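Local atomic coordinates of glutathione S-transferase delta (Bombyx mori, PDB entry 3VK9), a protein that probably transfers glutathione to electrophilic compounds, as a homodimeric delta-class glutathione transferase of the silkmoth. Residues A[148-162]-A[184-196]. Residues are numbered along the deposited sequence; the frame is centred on the assembly and turned at random. Where two conformers were deposited one is given.
Sequences YVAGPNLTVADLSLI and WYETVKSTAPGYQ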
loop_
_atom_site.group_PDB
_atom_site.type_symbol
_atom_site.label_atom_id
_atom_site.label_comp_id
_atom_site.label_asym_id
_atom_site.label_seq_id
_atom_site.Cartn_x
_atom_site.Cartn_y
_atom_site.Cartn_z
ATOM N N TYR A 148 2.843 20.432 -4.438
ATOM C CA TYR A 148 2.120 19.263 -3.957
ATOM C C TYR A 148 2.997 18.034 -4.106
ATOM O O TYR A 148 4.066 18.090 -4.704
ATOM C CB TYR A 148 0.807 19.088 -4.733
ATOM C CG TYR A 148 -0.213 20.179 -4.480
ATOM C CD1 TYR A 148 -0.897 20.243 -3.269
ATOM C CD2 TYR A 148 -0.491 21.148 -5.443
ATOM C CE1 TYR A 148 -1.833 21.232 -3.022
ATOM C CE2 TYR A 148 -1.442 22.157 -5.208
ATOM C CZ TYR A 148 -2.105 22.189 -3.986
ATOM O OH TYR A 148 -3.049 23.164 -3.712
ATOM N N VAL A 149 2.532 16.913 -3.574
ATOM C CA VAL A 149 3.394 15.756 -3.394
ATOM C C VAL A 149 3.482 14.901 -4.665
ATOM O O VAL A 149 4.407 14.108 -4.829
ATOM C CB VAL A 149 2.941 14.915 -2.165
ATOM C CG1 VAL A 149 1.778 13.993 -2.533
ATOM C CG2 VAL A 149 4.109 14.126 -1.584
ATOM N N ALA A 150 2.524 15.066 -5.568
ATOM C CA ALA A 150 2.512 14.248 -6.782
ATOM C C ALA A 150 2.057 15.070 -7.985
ATOM O O ALA A 150 1.036 14.788 -8.626
ATOM C CB ALA A 150 1.637 13.020 -6.592
ATOM N N GLY A 151 2.825 16.100 -8.284
ATOM C CA GLY A 151 2.537 16.906 -9.447
ATOM C C GLY A 151 2.106 18.299 -9.054
ATOM O O GLY A 151 2.103 18.647 -7.872
ATOM N N PRO A 152 1.735 19.101 -10.054
ATOM C CA PRO A 152 1.387 20.506 -9.841
ATOM C C PRO A 152 0.015 20.724 -9.188
ATOM O O PRO A 152 -0.228 21.809 -8.688
ATOM C CB PRO A 152 1.414 21.087 -11.262
ATOM C CG PRO A 152 1.130 19.918 -12.155
ATOM C CD PRO A 152 1.803 18.753 -11.490
ATOM N N ASN A 153 -0.860 19.726 -9.188
ATOM C CA ASN A 153 -2.185 19.912 -8.596
ATOM C C ASN A 153 -2.371 19.111 -7.312
ATOM O O ASN A 153 -1.672 18.124 -7.075
ATOM C CB ASN A 153 -3.262 19.518 -9.597
ATOM C CG ASN A 153 -2.992 20.077 -10.976
ATOM O OD1 ASN A 153 -2.826 21.282 -11.132
ATOM N ND2 ASN A 153 -2.926 19.204 -11.980
ATOM N N LEU A 154 -3.328 19.537 -6.495
ATOM C CA LEU A 154 -3.780 18.729 -5.370
ATOM C C LEU A 154 -4.267 17.367 -5.898
ATOM O O LEU A 154 -5.012 17.307 -6.879
ATOM C CB LEU A 154 -4.920 19.434 -4.646
ATOM C CG LEU A 154 -5.472 18.733 -3.398
ATOM C CD1 LEU A 154 -4.591 19.042 -2.198
ATOM C CD2 LEU A 154 -6.909 19.160 -3.145
ATOM N N THR A 155 -3.831 16.282 -5.267
ATOM C CA THR A 155 -4.312 14.940 -5.659
ATOM C C THR A 155 -4.708 14.089 -4.449
ATOM O O THR A 155 -4.431 14.442 -3.302
ATOM C CB THR A 155 -3.266 14.158 -6.476
ATOM O OG1 THR A 155 -2.145 13.833 -5.641
ATOM C CG2 THR A 155 -2.788 14.974 -7.694
ATOM N N VAL A 156 -5.354 12.957 -4.706
ATOM C CA VAL A 156 -5.694 12.059 -3.626
ATOM C C VAL A 156 -4.455 11.646 -2.822
ATOM O O VAL A 156 -4.585 11.222 -1.674
ATOM C CB VAL A 156 -6.448 10.806 -4.138
ATOM C CG1 VAL A 156 -7.851 11.188 -4.584
ATOM C CG2 VAL A 156 -5.664 10.142 -5.274
ATOM N N ALA A 157 -3.263 11.753 -3.420
ATOM C CA ALA A 157 -2.031 11.486 -2.682
ATOM C C ALA A 157 -1.783 12.504 -1.563
ATOM O O ALA A 157 -1.388 12.129 -0.464
ATOM C CB ALA A 157 -0.825 11.417 -3.622
ATOM N N ASP A 158 -1.987 13.789 -1.846
ATOM C CA ASP A 158 -1.896 14.802 -0.790
ATOM C C ASP A 158 -2.898 14.496 0.341
ATOM O O ASP A 158 -2.583 14.568 1.526
ATOM C CB ASP A 158 -2.149 16.209 -1.361
ATOM C CG ASP A 158 -1.140 16.602 -2.448
ATOM O OD1 ASP A 158 0.037 16.861 -2.111
ATOM O OD2 ASP A 158 -1.528 16.665 -3.633
ATOM N N LEU A 159 -4.117 14.157 -0.030
ATOM C CA LEU A 159 -5.171 14.001 0.954
ATOM C C LEU A 159 -4.924 12.794 1.877
ATOM O O LEU A 159 -5.131 12.859 3.089
ATOM C CB LEU A 159 -6.533 13.891 0.250
ATOM C CG LEU A 159 -6.936 15.039 -0.688
ATOM C CD1 LEU A 159 -8.342 14.796 -1.308
ATOM C CD2 LEU A 159 -6.892 16.368 0.035
ATOM N N SER A 160 -4.480 11.694 1.294
ATOM C CA SER A 160 -4.138 10.510 2.079
ATOM C C SER A 160 -2.911 10.794 2.952
ATOM O O SER A 160 -2.903 10.483 4.140
ATOM C CB SER A 160 -3.889 9.313 1.158
ATOM O OG SER A 160 -3.613 8.152 1.909
ATOM N N LEU A 161 -1.885 11.404 2.362
ATOM C CA LEU A 161 -0.664 11.695 3.113
ATOM C C LEU A 161 -0.891 12.711 4.224
ATOM O O LEU A 161 -0.275 12.620 5.291
ATOM C CB LEU A 161 0.482 12.151 2.193
ATOM C CG LEU A 161 1.367 11.022 1.629
ATOM C CD1 LEU A 161 2.244 11.496 0.454
ATOM C CD2 LEU A 161 2.227 10.346 2.713
ATOM N N ILE A 162 -1.764 13.685 3.990
ATOM C CA ILE A 162 -1.963 14.671 5.026
ATOM C C ILE A 162 -2.756 14.079 6.177
ATOM O O ILE A 162 -2.492 14.393 7.324
ATOM C CB ILE A 162 -2.528 16.034 4.525
ATOM C CG1 ILE A 162 -2.234 17.113 5.579
ATOM C CG2 ILE A 162 -4.013 15.947 4.251
ATOM C CD1 ILE A 162 -2.264 18.524 5.058
ATOM N N TRP A 184 4.204 22.410 2.465
ATOM C CA TRP A 184 3.141 21.571 1.897
ATOM C C TRP A 184 1.948 21.387 2.854
ATOM O O TRP A 184 0.791 21.554 2.464
ATOM C CB TRP A 184 3.746 20.228 1.470
ATOM C CG TRP A 184 2.760 19.134 1.235
ATOM C CD1 TRP A 184 2.084 18.871 0.074
ATOM C CD2 TRP A 184 2.344 18.149 2.178
ATOM N NE1 TRP A 184 1.270 17.775 0.244
ATOM C CE2 TRP A 184 1.413 17.310 1.525
ATOM C CE3 TRP A 184 2.669 17.886 3.512
ATOM C CZ2 TRP A 184 0.794 16.229 2.169
ATOM C CZ3 TRP A 184 2.068 16.813 4.148
ATOM C CH2 TRP A 184 1.134 15.998 3.477
ATOM N N TYR A 185 2.232 21.041 4.107
ATOM C CA TYR A 185 1.190 20.911 5.123
ATOM C C TYR A 185 0.256 22.118 5.096
ATOM O O TYR A 185 -0.971 21.974 4.994
ATOM C CB TYR A 185 1.843 20.801 6.502
ATOM C CG TYR A 185 0.956 20.263 7.616
ATOM C CD1 TYR A 185 0.347 19.005 7.513
ATOM C CD2 TYR A 185 0.788 20.981 8.807
ATOM C CE1 TYR A 185 -0.442 18.501 8.547
ATOM C CE2 TYR A 185 -0.003 20.476 9.857
ATOM C CZ TYR A 185 -0.613 19.242 9.715
ATOM O OH TYR A 185 -1.388 18.741 10.732
ATOM N N GLU A 186 0.843 23.309 5.184
ATOM C CA GLU A 186 0.065 24.539 5.161
ATOM C C GLU A 186 -0.724 24.716 3.868
ATOM O O GLU A 186 -1.887 25.095 3.898
ATOM C CB GLU A 186 0.959 25.761 5.379
ATOM C CG GLU A 186 0.167 27.055 5.362
ATOM C CD GLU A 186 1.032 28.285 5.471
ATOM O OE1 GLU A 186 2.250 28.195 5.200
ATOM O OE2 GLU A 186 0.482 29.348 5.814
ATOM N N THR A 187 -0.086 24.451 2.734
ATOM C CA THR A 187 -0.749 24.587 1.443
ATOM C C THR A 187 -1.993 23.698 1.368
ATOM O O THR A 187 -3.063 24.124 0.940
ATOM C CB THR A 187 0.191 24.187 0.265
ATOM O OG1 THR A 187 1.360 25.015 0.258
ATOM C CG2 THR A 187 -0.535 24.318 -1.078
ATOM N N VAL A 188 -1.847 22.453 1.789
ATOM C CA VAL A 188 -2.952 21.510 1.671
ATOM C C VAL A 188 -4.093 21.896 2.620
ATOM O O VAL A 188 -5.252 21.903 2.225
ATOM C CB VAL A 188 -2.479 20.071 1.840
ATOM C CG1 VAL A 188 -3.672 19.104 1.906
ATOM C CG2 VAL A 188 -1.564 19.707 0.660
ATOM N N LYS A 189 -3.749 22.291 3.841
ATOM C CA LYS A 189 -4.742 22.777 4.796
ATOM C C LYS A 189 -5.621 23.874 4.196
ATOM O O LYS A 189 -6.837 23.899 4.407
ATOM C CB LYS A 189 -4.042 23.338 6.037
ATOM C CG LYS A 189 -3.601 22.307 7.050
ATOM C CD LYS A 189 -2.601 22.931 8.003
ATOM C CE LYS A 189 -2.832 22.528 9.445
ATOM N NZ LYS A 189 -1.945 23.364 10.318
ATOM N N SER A 190 -5.001 24.785 3.447
ATOM C CA SER A 190 -5.692 25.952 2.910
ATOM C C SER A 190 -6.294 25.721 1.530
ATOM O O SER A 190 -6.960 26.604 0.984
ATOM C CB SER A 190 -4.733 27.144 2.830
ATOM O OG SER A 190 -3.876 27.166 3.948
ATOM N N THR A 191 -6.044 24.556 0.946
ATOM C CA THR A 191 -6.564 24.310 -0.401
ATOM C C THR A 191 -7.474 23.092 -0.546
ATOM O O THR A 191 -8.278 23.022 -1.479
ATOM C CB THR A 191 -5.442 24.276 -1.473
ATOM O OG1 THR A 191 -4.437 23.330 -1.104
ATOM C CG2 THR A 191 -4.805 25.664 -1.630
ATOM N N ALA A 192 -7.362 22.134 0.369
ATOM C CA ALA A 192 -8.260 20.990 0.334
ATOM C C ALA A 192 -9.661 21.418 0.784
ATOM O O ALA A 192 -9.841 21.852 1.917
ATOM C CB ALA A 192 -7.728 19.864 1.216
ATOM N N PRO A 193 -10.662 21.308 -0.106
ATOM C CA PRO A 193 -12.021 21.686 0.308
ATOM C C PRO A 193 -12.455 20.924 1.579
ATOM O O PRO A 193 -12.161 19.730 1.708
ATOM C CB PRO A 193 -12.879 21.255 -0.887
ATOM C CG PRO A 193 -11.946 21.291 -2.060
ATOM C CD PRO A 193 -10.612 20.837 -1.504
ATOM N N GLY A 194 -13.120 21.615 2.503
ATOM C CA GLY A 194 -13.689 20.991 3.688
ATOM C C GLY A 194 -12.685 20.361 4.639
ATOM O O GLY A 194 -13.026 19.456 5.401
ATOM N N TYR A 195 -11.448 20.852 4.617
ATOM C CA TYR A 195 -10.389 20.275 5.443
ATOM C C TYR A 195 -10.734 20.273 6.928
ATOM O O TYR A 195 -10.463 19.301 7.635
ATOM C CB TYR A 195 -9.071 21.017 5.231
ATOM C CG TYR A 195 -7.878 20.396 5.935
ATOM C CD1 TYR A 195 -7.031 19.520 5.261
ATOM C CD2 TYR A 195 -7.587 20.693 7.267
ATOM C CE1 TYR A 195 -5.935 18.963 5.878
ATOM C CE2 TYR A 195 -6.489 20.126 7.896
ATOM C CZ TYR A 195 -5.666 19.266 7.194
ATOM O OH TYR A 195 -4.565 18.693 7.798
ATOM N N GLN A 196 -11.312 21.369 7.400
ATOM C CA GLN A 196 -11.613 21.501 8.820
ATOM C C GLN A 196 -12.522 20.366 9.248
ATOM O O GLN A 196 -12.264 19.688 10.231
ATOM C CB GLN A 196 -12.299 22.832 9.117
ATOM C CG GLN A 196 -12.833 22.945 10.539
ATOM C CD GLN A 196 -11.735 22.910 11.596
ATOM O OE1 GLN A 196 -10.624 23.370 11.363
ATOM N NE2 GLN A 196 -12.052 22.363 12.766
#
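Asp158 and Trp184 make the central polar link: indole NE1 of Trp184 donates to OD1 of Asp158 at 2.8 Å, nearly in the ring plane and on the anti side of the carboxylate. On its syn side the same oxygen accepts from Val149 N (2.9 Å), while OD2 takes Thr155 N (2.8 Å), which makes Thr155 and Asp158 the capping box at the start of helix 156-167, an N-capping motif familiar in GST C-terminal domains. Thr155 OG1 also caps Ala157 N. A second polar link joins Tyr148 OH to Thr191 OG1 (3.0 Å), which itself donates to Thr187 O.

Apolar packing fills the rest. Ile162 is a knob among Trp184, Tyr185, Val188 and Tyr195; with CG1 anti to the backbone N (chi1 -160°), its CD1 meets Val188 CG1 tip to tip at 3.5 Å. Trp184 CH2 lies 3.7 Å from Ile162 CA, and Leu159 CD2 reaches Ala192 CB. The helical segments 156-162 and 184-191 cross at -109°.

With an alanine at Asp158, the indole N-H and the amides of Val149 and Thr155 would probably lose their shared acceptor. One buried carboxylate, gripped by three N-H groups, thus ties the 149-155 loop, the helix start and Trp184 together.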